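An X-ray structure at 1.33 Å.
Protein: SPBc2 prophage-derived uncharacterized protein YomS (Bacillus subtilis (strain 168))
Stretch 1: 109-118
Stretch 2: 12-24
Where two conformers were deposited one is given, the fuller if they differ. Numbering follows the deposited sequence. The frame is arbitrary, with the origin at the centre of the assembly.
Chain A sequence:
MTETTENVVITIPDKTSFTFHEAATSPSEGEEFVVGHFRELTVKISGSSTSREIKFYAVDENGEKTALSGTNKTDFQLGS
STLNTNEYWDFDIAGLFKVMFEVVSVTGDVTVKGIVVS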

# COMPACT_ATOMS: atom_id res chain seq x y z
N ASP A 109 24.08 -27.13 -3.27
CA ASP A 109 23.20 -26.74 -4.39
C ASP A 109 22.22 -25.68 -3.88
O ASP A 109 21.57 -25.88 -2.83
CB ASP A 109 22.43 -27.97 -4.86
CG ASP A 109 21.46 -28.49 -3.80
OD1 ASP A 109 21.95 -29.06 -2.80
OD2 ASP A 109 20.21 -28.30 -3.95
N VAL A 110 22.03 -24.64 -4.65
CA VAL A 110 21.05 -23.60 -4.27
C VAL A 110 20.21 -23.30 -5.49
O VAL A 110 20.75 -23.12 -6.60
CB VAL A 110 21.74 -22.36 -3.65
CG1 VAL A 110 22.63 -21.64 -4.64
CG2 VAL A 110 20.71 -21.40 -3.05
N THR A 111 18.91 -23.25 -5.27
CA THR A 111 17.91 -22.91 -6.31
C THR A 111 17.34 -21.53 -5.98
O THR A 111 17.11 -21.22 -4.79
CB THR A 111 16.90 -24.05 -6.45
OG1 THR A 111 17.53 -25.17 -7.10
CG2 THR A 111 15.68 -23.65 -7.21
N VAL A 112 17.11 -20.74 -7.01
CA VAL A 112 16.55 -19.36 -6.82
C VAL A 112 15.46 -19.22 -7.86
O VAL A 112 15.79 -19.16 -9.05
CB VAL A 112 17.61 -18.27 -6.92
CG1 VAL A 112 17.01 -16.92 -6.63
CG2 VAL A 112 18.78 -18.54 -5.98
N LYS A 113 14.20 -19.12 -7.41
CA LYS A 113 13.05 -19.12 -8.32
C LYS A 113 12.09 -18.06 -7.87
O LYS A 113 12.00 -17.82 -6.68
CB LYS A 113 12.36 -20.48 -8.37
CG LYS A 113 13.22 -21.60 -8.92
CD LYS A 113 12.57 -22.93 -8.98
CE LYS A 113 13.39 -23.92 -9.76
NZ LYS A 113 12.79 -25.28 -9.70
N GLY A 114 11.42 -17.39 -8.79
CA GLY A 114 10.47 -16.34 -8.37
C GLY A 114 9.13 -16.51 -8.99
O GLY A 114 8.93 -17.22 -9.98
N ILE A 115 8.18 -15.85 -8.35
CA ILE A 115 6.83 -15.61 -8.90
C ILE A 115 6.69 -14.09 -8.96
O ILE A 115 6.95 -13.38 -7.99
CB ILE A 115 5.73 -16.24 -8.04
CG1 ILE A 115 5.85 -17.75 -8.09
CG2 ILE A 115 4.36 -15.77 -8.49
CD1 ILE A 115 4.98 -18.49 -7.08
N VAL A 116 6.22 -13.63 -10.12
CA VAL A 116 6.04 -12.18 -10.40
C VAL A 116 4.57 -11.95 -10.57
O VAL A 116 3.83 -12.83 -11.07
CB VAL A 116 6.88 -11.67 -11.58
CG1 VAL A 116 8.35 -11.65 -11.19
CG2 VAL A 116 6.57 -12.43 -12.83
N VAL A 117 4.13 -10.73 -10.20
CA VAL A 117 2.71 -10.37 -10.14
C VAL A 117 2.55 -8.98 -10.73
O VAL A 117 3.35 -8.06 -10.39
CB VAL A 117 2.22 -10.41 -8.69
CG1 VAL A 117 0.75 -10.16 -8.59
CG2 VAL A 117 2.60 -11.73 -8.00
N SER A 118 1.53 -8.79 -11.55
CA SER A 118 1.20 -7.47 -12.14
C SER A 118 0.25 -6.67 -11.26
O SER A 118 -0.13 -7.08 -10.15
CB SER A 118 0.66 -7.63 -13.52
OG SER A 118 -0.70 -8.14 -13.50
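Stretch 2 12-24: IPDKTSFTFHEAA

Stretch 1 is a single extended strand, V110 to V117, and stretch 2 runs alongside it in the opposite direction. The strand K15 to T19 crosses it at 162° between N-to-C directions, with the axes 4.7 Å apart at their closest, so the two are antiparallel neighbours in one sheet. I12 belongs to a strand that begins earlier in the chain, and D14 leads into the pairing with stretch 1. At the far end the chain turns corners at F20, E22 and A23, yet H21 and A24 still find partners on stretch 1.

The central register is regular. T16 faces V116, with V116 N to T16 O at 2.9 Å and T16 N to V116 O at 3.2 Å; two residues on, F18 faces G114, with G114 N to F18 O at 2.7 Å and F18 N to G114 O at 2.9 Å. Between and beside these hydrogen-bonded pairs lie the non-hydrogen-bonded pairs V117 with K15, I115 with S17 and K113 with T19, whose CA atoms come within 4.4 to 4.6 Å. There CA-H...O contacts supplement the ladder, as from K15 CA to V116 O at 3.1 Å.

Beyond K113 the register slips twice, each time by one residue, through beta bulges. At the first, V112 O accepts from two successive amides, F20 N at 2.8 Å and H21 N at 3.1 Å, while V112 N returns a bond to H21 O at 2.9 Å. After the second, V110 pairs with A24: A24 N to V110 O is 2.8 Å and V110 N to A24 O is 2.9 Å. The lesson is that a ladder can absorb extra residues on one strand and still recover its paired hydrogen bonds.

The carboxy-terminal end is closed by a side chain as well as by backbone. S118 N donates to D14 O at 2.9 Å, and D14 N donates to S118 OG at 2.8 Å, so the serine hydroxyl takes the place of a backbone acceptor.

Side chains alternate between the two faces. V110, V112, V116, T16, F18, H21 and A24 share one face, where V116 CG2 meets T16 CG2 at 3.5 Å and V110 CG1 meets A24 CB at 3.9 Å. F18 begins on this face but its ring leads away from stretch 1. G114 also belongs here, and its lack of a side chain matters: a CB built on it would lie only 3.3 Å from F20 CE2. The F20 ring instead presents its edge to V112 O and K113 C, while F20 CB packs on V112 CG1 at 4.0 Å.

The other face carries K113, I115, V117, K15, S17 and T19. It is the more polar of the two in composition, with K113 CE 3.6 Å from T19 OG1 and I115 CG1 4.0 Å from S17 OG. V117 is its buried member, and its CG1 lies 3.6 Å from P13 CB.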

# COMPACT_ATOMS: atom_id res chain seq x y z
N ILE A 12 -8.08 -9.58 -11.70
CA ILE A 12 -7.05 -10.49 -11.16
C ILE A 12 -5.72 -10.10 -11.80
O ILE A 12 -5.69 -9.54 -12.90
CB ILE A 12 -7.41 -11.95 -11.49
CG1 ILE A 12 -7.41 -12.22 -13.00
CG2 ILE A 12 -8.74 -12.32 -10.85
CD1 ILE A 12 -7.52 -13.71 -13.36
N PRO A 13 -4.62 -10.38 -11.09
CA PRO A 13 -3.30 -10.07 -11.65
C PRO A 13 -2.91 -11.09 -12.70
O PRO A 13 -3.37 -12.23 -12.70
CB PRO A 13 -2.37 -10.22 -10.46
CG PRO A 13 -3.07 -11.22 -9.58
CD PRO A 13 -4.52 -10.95 -9.74
N ASP A 14 -1.96 -10.68 -13.53
CA ASP A 14 -1.10 -11.61 -14.30
C ASP A 14 -0.04 -12.13 -13.36
O ASP A 14 0.49 -11.33 -12.60
CB ASP A 14 -0.53 -10.90 -15.53
CG ASP A 14 0.11 -11.87 -16.50
OD1 ASP A 14 -0.40 -12.99 -16.66
OD2 ASP A 14 1.13 -11.47 -17.12
N LYS A 15 0.35 -13.39 -13.51
CA LYS A 15 1.50 -13.93 -12.77
C LYS A 15 2.29 -14.84 -13.70
O LYS A 15 1.70 -15.48 -14.61
CB LYS A 15 1.08 -14.76 -11.56
CG LYS A 15 0.23 -13.99 -10.54
CD LYS A 15 -0.04 -14.84 -9.30
CE LYS A 15 -0.85 -14.17 -8.24
NZ LYS A 15 -1.06 -15.09 -7.09
N THR A 16 3.58 -14.92 -13.45
CA THR A 16 4.40 -16.00 -14.06
C THR A 16 5.49 -16.37 -13.08
O THR A 16 5.73 -15.73 -12.07
CB THR A 16 4.85 -15.60 -15.47
OG1 THR A 16 5.20 -16.85 -16.11
CG2 THR A 16 5.98 -14.61 -15.44
N SER A 17 6.17 -17.47 -13.42
CA SER A 17 7.30 -18.02 -12.65
C SER A 17 8.58 -17.81 -13.45
O SER A 17 8.51 -17.65 -14.68
CB SER A 17 7.07 -19.46 -12.34
OG SER A 17 5.89 -19.63 -11.57
N PHE A 18 9.69 -17.70 -12.76
CA PHE A 18 11.00 -17.53 -13.42
C PHE A 18 12.06 -18.23 -12.58
O PHE A 18 12.11 -18.08 -11.36
CB PHE A 18 11.35 -16.06 -13.61
CG PHE A 18 12.58 -15.87 -14.44
CD1 PHE A 18 12.53 -16.01 -15.83
CD2 PHE A 18 13.78 -15.49 -13.85
CE1 PHE A 18 13.68 -15.86 -16.59
CE2 PHE A 18 14.92 -15.31 -14.63
CZ PHE A 18 14.84 -15.45 -15.97
N THR A 19 12.93 -18.96 -13.26
CA THR A 19 14.09 -19.56 -12.60
C THR A 19 15.33 -18.70 -12.79
O THR A 19 15.83 -18.59 -13.92
CB THR A 19 14.30 -21.00 -13.09
OG1 THR A 19 13.15 -21.73 -12.67
CG2 THR A 19 15.55 -21.61 -12.50
N PHE A 20 15.89 -18.18 -11.71
CA PHE A 20 17.17 -17.45 -11.74
C PHE A 20 18.32 -18.45 -11.73
O PHE A 20 19.31 -18.27 -12.46
CB PHE A 20 17.26 -16.46 -10.60
CG PHE A 20 16.19 -15.40 -10.61
CD1 PHE A 20 16.32 -14.27 -11.38
CD2 PHE A 20 14.99 -15.57 -9.91
CE1 PHE A 20 15.34 -13.29 -11.38
CE2 PHE A 20 14.02 -14.57 -9.88
CZ PHE A 20 14.19 -13.46 -10.66
N HIS A 21 18.23 -19.44 -10.86
CA HIS A 21 19.22 -20.54 -10.71
C HIS A 21 18.47 -21.85 -10.51
O HIS A 21 17.71 -22.00 -9.59
CB HIS A 21 20.13 -20.32 -9.50
CG HIS A 21 20.99 -19.13 -9.63
ND1 HIS A 21 22.23 -19.18 -10.20
CD2 HIS A 21 20.78 -17.85 -9.27
CE1 HIS A 21 22.76 -17.97 -10.13
NE2 HIS A 21 21.89 -17.12 -9.59
N GLU A 22 18.71 -22.77 -11.43
CA GLU A 22 18.21 -24.14 -11.38
C GLU A 22 19.39 -24.93 -10.88
O GLU A 22 20.29 -25.18 -11.65
CB GLU A 22 18.09 -24.73 -12.75
CG GLU A 22 17.35 -26.03 -12.76
CD GLU A 22 16.45 -25.89 -13.97
OE1 GLU A 22 15.53 -25.01 -13.91
OE2 GLU A 22 16.77 -26.53 -15.01
N ALA A 23 20.01 -25.00 -10.03
CA ALA A 23 20.63 -25.90 -9.00
C ALA A 23 22.10 -25.52 -9.06
O ALA A 23 22.92 -26.31 -9.48
CB ALA A 23 20.37 -27.38 -9.25
N ALA A 24 22.35 -24.25 -8.66
CA ALA A 24 23.69 -23.65 -8.68
C ALA A 24 24.59 -24.38 -7.70
O ALA A 24 24.20 -24.49 -6.54
CB ALA A 24 23.61 -22.21 -8.34